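Local coordinates for glycerol dehydratase (Clostridium butyricum, PDB 1R9D), which is a B12-independent enzyme of the glycyl-radical family, related to pyruvate formate-lyase, that binds glycerol and probably dehydrates it by radical chemistry, at residues Thr10-Ile15 and Ile311-Ile316; Pro637-Ser642 and Phe693-Gly698. All blocks are in the same frame, centred on the assembly; numbering follows the deposited sequence.

Interaction 1 (Thr10-Ile15 and Ile311-Ile316); sequences TERINI and IDCIWI
Ile-13 presents its side chain to Asp-312, Cys-313 and Ile-316, joining two helices that lie side by side and parallel: 11-22, the first of the chain, and 304-317. Over these short segments the axes are 10.2 Å apart and only 4° from parallel, and most of the touching residues are buried. The apolar contacts centre on Ile-13. Its chain is folded at the tip rather than extended (chi2 -51°), which brings CD1 to 3.5 Å from Asp-312 CB and 4.0 Å from Cys-313 SG; the Ile-13 and Asp-312 side chains meet roughly at right angles. The other branch, CG2, lies 3.8 Å from Ile-316 CD1. Ile-316 is extended (chi2 177°) and carries this methyl across to the neighbouring helix, 3.6 Å from the carbonyl Ile-13 O. Leu-16, one turn further along helix 11-22, continues the packing against Cys-313 and Ile-316. Arg-12 adds a looser contact, its CD 4.2 Å from Cys-313 SG, while its charged end forms salt bridges to Glu-309 and Glu-241. Thr-10, the N-cap of the first helix, hydrogen-bonds through OG1 to the same Glu-309 OE2, so one carboxylate one turn ahead of Cys-313 holds both residues. The carboxylate of Asp-312 is held by partners beyond the two segments: OD1 by Gln-308 and OD2 by His-368 ND1. No hydrogen bond runs directly from one segment to the other, but a single water spans the gap, donating to Asp-312 OD2 at 2.8 Å and accepting from the backbone Thr-10 N at 3.2 Å.

Interaction 2 (Pro637-Ser642 and Phe693-Gly698); sequences PGLYPS and FIASNG
Pro-637 O is met by two groups from overlapping turns: Asn-697 N gives it the stronger link, a hydrogen bond of 3.0 Å with the donor well above the carbonyl plane, and Ala-695 brings its CA to 3.1 Å from the same Pro-637 O in a bent, weaker CA-H...O contact. Ala-695 is the centre of an inverse gamma turn and also starts the type I beta turn that ends at Gly-698. A second backbone bond follows, Leu-639 N to Gly-698 O at 2.7 Å. Between the two bonds Gly-638 CA sits 3.2 Å from Gly-698 O, where a beta carbon would be tight against this carbonyl and against Asn-697. At Gly-698 (phi 105°, psi 148°) a beta carbon would run into the carbonyl O of Asn-697. Tyr-640 brings the 637-642 loop to the bound glycerol, about 3 Å from its side chain (nearest atoms), consistent with a place in the substrate pocket of this glycyl-radical enzyme. With CG placed between its own N and carbonyl carbon (chi1 66°), Tyr-640 turns a ring edge to the second loop: CE2 is 4.0 Å from Asn-697 O, a buried carbonyl with no polar partner in the model. Asn-697 ND2 and Tyr-640 OH both hydrogen-bond to His-446 O, and ND2 also bonds to Gln-549, so one carbonyl orients both side chains. On the other flank Pro-637 CG rests 3.6 Å from Ile-694 O, and Leu-639 CD1 meets Ala-695 CB at 4.2 Å.

From the N terminus, the first helix of the chain is met after 295 mostly helical residues by helix 304-317, so interaction 1 closes a long loop within the pyruvate formate-lyase-like part. Interaction 2 opens much later and closes a short one of 50 residues, joining the loop after strand 634-635 to the loop before strand 702-705, and with it the lyase-like and glycine-radical parts of the sequence. The two loops follow in series, neither nesting nor crossing. The centre of interaction 1 lies about 24 Å from the centre of the chain, that of interaction 2 about 12 Å; both are buried. Their nearest atoms remain about 19 Å apart.

Interaction 1 (Thr10-Ile15 and Ile311-Ile316)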
loop_
_atom_site.group_PDB
_atom_site.type_symbol
_atom_site.label_atom_id
_atom_site.label_comp_id
_atom_site.label_asym_id
_atom_site.label_seq_id
_atom_site.Cartn_x
_atom_site.Cartn_y
_atom_site.Cartn_z
ATOM N N THR A 10 -41.994 -28.406 -13.983
ATOM C CA THR A 10 -42.833 -28.776 -12.843
ATOM C C THR A 10 -43.532 -27.561 -12.244
ATOM O O THR A 10 -43.096 -26.423 -12.422
ATOM C CB THR A 10 -42.011 -29.441 -11.714
ATOM O OG1 THR A 10 -41.088 -28.490 -11.171
ATOM C CG2 THR A 10 -41.247 -30.640 -12.238
ATOM N N GLU A 11 -44.621 -27.809 -11.522
ATOM C CA GLU A 11 -45.367 -26.734 -10.887
ATOM C C GLU A 11 -44.458 -25.965 -9.930
ATOM O O GLU A 11 -44.630 -24.765 -9.730
ATOM C CB GLU A 11 -46.571 -27.308 -10.132
ATOM C CG GLU A 11 -47.397 -26.276 -9.385
ATOM C CD GLU A 11 -47.708 -25.048 -10.220
ATOM O OE1 GLU A 11 -48.000 -25.198 -11.426
ATOM O OE2 GLU A 11 -47.671 -23.928 -9.663
ATOM N N ARG A 12 -43.489 -26.663 -9.348
ATOM C CA ARG A 12 -42.547 -26.038 -8.422
ATOM C C ARG A 12 -41.859 -24.859 -9.103
ATOM O O ARG A 12 -41.729 -23.782 -8.528
ATOM C CB ARG A 12 -41.479 -27.038 -7.974
ATOM C CG ARG A 12 -40.519 -26.470 -6.928
ATOM C CD ARG A 12 -39.226 -27.268 -6.850
ATOM N NE ARG A 12 -39.447 -28.679 -6.552
ATOM C CZ ARG A 12 -39.831 -29.150 -5.368
ATOM N NH1 ARG A 12 -40.041 -28.321 -4.355
ATOM N NH2 ARG A 12 -39.993 -30.458 -5.197
ATOM N N ILE A 13 -41.416 -25.075 -10.335
ATOM C CA ILE A 13 -40.736 -24.023 -11.083
ATOM C C ILE A 13 -41.650 -22.819 -11.293
ATOM O O ILE A 13 -41.215 -21.674 -11.180
ATOM C CB ILE A 13 -40.234 -24.554 -12.442
ATOM C CG1 ILE A 13 -39.321 -25.761 -12.210
ATOM C CG2 ILE A 13 -39.492 -23.460 -13.198
ATOM C CD1 ILE A 13 -38.210 -25.515 -11.188
ATOM N N ASN A 14 -42.924 -23.067 -11.587
ATOM C CA ASN A 14 -43.853 -21.962 -11.785
ATOM C C ASN A 14 -44.014 -21.157 -10.498
ATOM O O ASN A 14 -44.125 -19.931 -10.531
ATOM C CB ASN A 14 -45.221 -22.473 -12.250
ATOM C CG ASN A 14 -45.149 -23.194 -13.582
ATOM O OD1 ASN A 14 -44.422 -22.778 -14.487
ATOM N ND2 ASN A 14 -45.911 -24.273 -13.716
ATOM N N ILE A 15 -44.024 -21.850 -9.363
ATOM C CA ILE A 15 -44.164 -21.189 -8.070
ATOM C C ILE A 15 -42.933 -20.341 -7.743
ATOM O O ILE A 15 -43.055 -19.201 -7.295
ATOM C CB ILE A 15 -44.380 -22.220 -6.940
ATOM C CG1 ILE A 15 -45.717 -22.937 -7.148
ATOM C CG2 ILE A 15 -44.357 -21.521 -5.581
ATOM C CD1 ILE A 15 -45.959 -24.076 -6.188
ATOM N N ILE A 311 -31.682 -27.952 -12.396
ATOM C CA ILE A 311 -31.088 -26.936 -13.255
ATOM C C ILE A 311 -32.066 -25.761 -13.336
ATOM O O ILE A 311 -31.662 -24.601 -13.277
ATOM C CB ILE A 311 -30.782 -27.515 -14.662
ATOM C CG1 ILE A 311 -29.656 -28.548 -14.548
ATOM C CG2 ILE A 311 -30.376 -26.401 -15.624
ATOM C CD1 ILE A 311 -29.241 -29.181 -15.869
ATOM N N ASP A 312 -33.360 -26.060 -13.443
ATOM C CA ASP A 312 -34.363 -25.002 -13.499
ATOM C C ASP A 312 -34.309 -24.158 -12.229
ATOM O O ASP A 312 -34.466 -22.938 -12.280
ATOM C CB ASP A 312 -35.776 -25.585 -13.660
ATOM C CG ASP A 312 -35.983 -26.278 -14.998
ATOM O OD1 ASP A 312 -35.200 -26.023 -15.942
ATOM O OD2 ASP A 312 -36.944 -27.075 -15.108
ATOM N N CYS A 313 -34.090 -24.804 -11.084
ATOM C CA CYS A 313 -34.008 -24.073 -9.825
ATOM C C CYS A 313 -32.807 -23.135 -9.821
ATOM O O CYS A 313 -32.889 -22.021 -9.309
ATOM C CB CYS A 313 -33.916 -25.038 -8.642
ATOM S SG CYS A 313 -35.492 -25.849 -8.255
ATOM N N ILE A 314 -31.693 -23.590 -10.391
ATOM C CA ILE A 314 -30.492 -22.762 -10.458
ATOM C C ILE A 314 -30.791 -21.554 -11.343
ATOM O O ILE A 314 -30.397 -20.430 -11.034
ATOM C CB ILE A 314 -29.292 -23.546 -11.037
ATOM C CG1 ILE A 314 -28.771 -24.545 -9.993
ATOM C CG2 ILE A 314 -28.188 -22.584 -11.437
ATOM C CD1 ILE A 314 -27.663 -25.447 -10.496
ATOM N N TRP A 315 -31.495 -21.790 -12.445
ATOM C CA TRP A 315 -31.860 -20.700 -13.343
ATOM C C TRP A 315 -32.634 -19.649 -12.547
ATOM O O TRP A 315 -32.352 -18.453 -12.631
ATOM C CB TRP A 315 -32.729 -21.216 -14.497
ATOM C CG TRP A 315 -32.033 -21.296 -15.838
ATOM C CD1 TRP A 315 -32.469 -20.756 -17.016
ATOM C CD2 TRP A 315 -30.807 -21.981 -16.142
ATOM N NE1 TRP A 315 -31.595 -21.062 -18.033
ATOM C CE2 TRP A 315 -30.566 -21.811 -17.526
ATOM C CE3 TRP A 315 -29.890 -22.719 -15.382
ATOM C CZ2 TRP A 315 -29.444 -22.354 -18.167
ATOM C CZ3 TRP A 315 -28.769 -23.262 -16.019
ATOM C CH2 TRP A 315 -28.560 -23.074 -17.401
ATOM N N ILE A 316 -33.606 -20.096 -11.756
ATOM C CA ILE A 316 -34.389 -19.161 -10.963
ATOM C C ILE A 316 -33.534 -18.408 -9.935
ATOM O O ILE A 316 -33.704 -17.202 -9.752
ATOM C CB ILE A 316 -35.565 -19.884 -10.256
ATOM C CG1 ILE A 316 -36.538 -20.417 -11.317
ATOM C CG2 ILE A 316 -36.273 -18.929 -9.311
ATOM C CD1 ILE A 316 -37.705 -21.214 -10.766
HETATM O O HOH W 1 -38.880 -28.875 -14.177
#

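Interaction 2 (Pro637-Ser642 and Phe693-Gly698)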
loop_
_atom_site.group_PDB
_atom_site.type_symbol
_atom_site.label_atom_id
_atom_site.label_comp_id
_atom_site.label_asym_id
_atom_site.label_seq_id
_atom_site.Cartn_x
_atom_site.Cartn_y
_atom_site.Cartn_z
ATOM N N PRO A 637 -9.563 -3.421 -26.696
ATOM C CA PRO A 637 -10.855 -2.797 -26.983
ATOM C C PRO A 637 -12.029 -3.726 -27.257
ATOM O O PRO A 637 -11.864 -4.848 -27.720
ATOM C CB PRO A 637 -10.539 -1.917 -28.185
ATOM C CG PRO A 637 -9.560 -2.782 -28.949
ATOM C CD PRO A 637 -8.643 -3.288 -27.847
ATOM N N GLY A 638 -13.222 -3.231 -26.950
ATOM C CA GLY A 638 -14.440 -3.969 -27.212
ATOM C C GLY A 638 -15.373 -2.988 -27.907
ATOM O O GLY A 638 -15.101 -1.786 -27.905
ATOM N N LEU A 639 -16.451 -3.492 -28.502
ATOM C CA LEU A 639 -17.431 -2.653 -29.188
ATOM C C LEU A 639 -18.844 -3.141 -28.857
ATOM O O LEU A 639 -19.470 -3.832 -29.654
ATOM C CB LEU A 639 -17.198 -2.699 -30.710
ATOM C CG LEU A 639 -15.843 -2.200 -31.237
ATOM C CD1 LEU A 639 -15.690 -2.607 -32.690
ATOM C CD2 LEU A 639 -15.733 -0.683 -31.083
ATOM N N TYR A 640 -19.321 -2.807 -27.657
ATOM C CA TYR A 640 -20.669 -3.184 -27.213
ATOM C C TYR A 640 -21.200 -2.036 -26.353
ATOM O O TYR A 640 -20.417 -1.271 -25.786
ATOM C CB TYR A 640 -20.657 -4.530 -26.476
ATOM C CG TYR A 640 -19.927 -4.584 -25.153
ATOM C CD1 TYR A 640 -20.531 -4.128 -23.983
ATOM C CD2 TYR A 640 -18.660 -5.159 -25.061
ATOM C CE1 TYR A 640 -19.891 -4.250 -22.744
ATOM C CE2 TYR A 640 -18.011 -5.286 -23.834
ATOM C CZ TYR A 640 -18.629 -4.834 -22.683
ATOM O OH TYR A 640 -17.988 -4.973 -21.471
ATOM N N PRO A 641 -22.533 -1.913 -26.216
ATOM C CA PRO A 641 -22.991 -0.777 -25.421
ATOM C C PRO A 641 -23.888 -0.967 -24.205
ATOM O O PRO A 641 -24.223 0.024 -23.556
ATOM C CB PRO A 641 -23.743 0.023 -26.460
ATOM C CG PRO A 641 -24.562 -1.098 -27.113
ATOM C CD PRO A 641 -23.588 -2.314 -27.166
ATOM N N SER A 642 -24.290 -2.193 -23.902
ATOM C CA SER A 642 -25.237 -2.400 -22.804
ATOM C C SER A 642 -26.433 -1.534 -23.237
ATOM O O SER A 642 -26.934 -1.707 -24.349
ATOM C CB SER A 642 -24.667 -1.909 -21.473
ATOM O OG SER A 642 -25.524 -2.293 -20.408
ATOM N N PHE A 693 -11.062 -9.172 -34.833
ATOM C CA PHE A 693 -9.936 -9.808 -34.152
ATOM C C PHE A 693 -9.264 -8.856 -33.163
ATOM O O PHE A 693 -8.882 -9.259 -32.066
ATOM C CB PHE A 693 -8.879 -10.286 -35.166
ATOM C CG PHE A 693 -9.316 -11.452 -36.012
ATOM C CD1 PHE A 693 -10.121 -11.259 -37.131
ATOM C CD2 PHE A 693 -8.907 -12.747 -35.698
ATOM C CE1 PHE A 693 -10.511 -12.338 -37.929
ATOM C CE2 PHE A 693 -9.289 -13.833 -36.486
ATOM C CZ PHE A 693 -10.092 -13.629 -37.606
ATOM N N ILE A 694 -9.113 -7.594 -33.556
ATOM C CA ILE A 694 -8.456 -6.609 -32.698
ATOM C C ILE A 694 -9.330 -6.231 -31.503
ATOM O O ILE A 694 -8.819 -5.943 -30.421
ATOM C CB ILE A 694 -8.078 -5.337 -33.499
ATOM C CG1 ILE A 694 -7.097 -4.488 -32.685
ATOM C CG2 ILE A 694 -9.324 -4.529 -33.839
ATOM C CD1 ILE A 694 -6.488 -3.328 -33.460
ATOM N N ALA A 695 -10.645 -6.235 -31.707
ATOM C CA ALA A 695 -11.593 -5.921 -30.639
ATOM C C ALA A 695 -11.838 -7.199 -29.842
ATOM O O ALA A 695 -12.966 -7.691 -29.759
ATOM C CB ALA A 695 -12.905 -5.413 -31.237
ATOM N N SER A 696 -10.767 -7.720 -29.250
ATOM C CA SER A 696 -10.806 -8.957 -28.485
ATOM C C SER A 696 -11.590 -8.910 -27.178
ATOM O O SER A 696 -11.777 -9.941 -26.534
ATOM C CB SER A 696 -9.376 -9.449 -28.226
ATOM O OG SER A 696 -8.551 -8.390 -27.779
ATOM N N ASN A 697 -12.043 -7.729 -26.775
ATOM C CA ASN A 697 -12.849 -7.655 -25.569
ATOM C C ASN A 697 -14.294 -7.885 -26.003
ATOM O O ASN A 697 -15.215 -7.852 -25.188
ATOM C CB ASN A 697 -12.702 -6.306 -24.869
ATOM C CG ASN A 697 -13.193 -6.353 -23.434
ATOM O OD1 ASN A 697 -12.852 -7.275 -22.690
ATOM N ND2 ASN A 697 -13.990 -5.362 -23.034
ATOM N N GLY A 698 -14.477 -8.108 -27.304
ATOM C CA GLY A 698 -15.797 -8.406 -27.838
ATOM C C GLY A 698 -16.562 -7.349 -28.620
ATOM O O GLY A 698 -16.441 -6.156 -28.368
#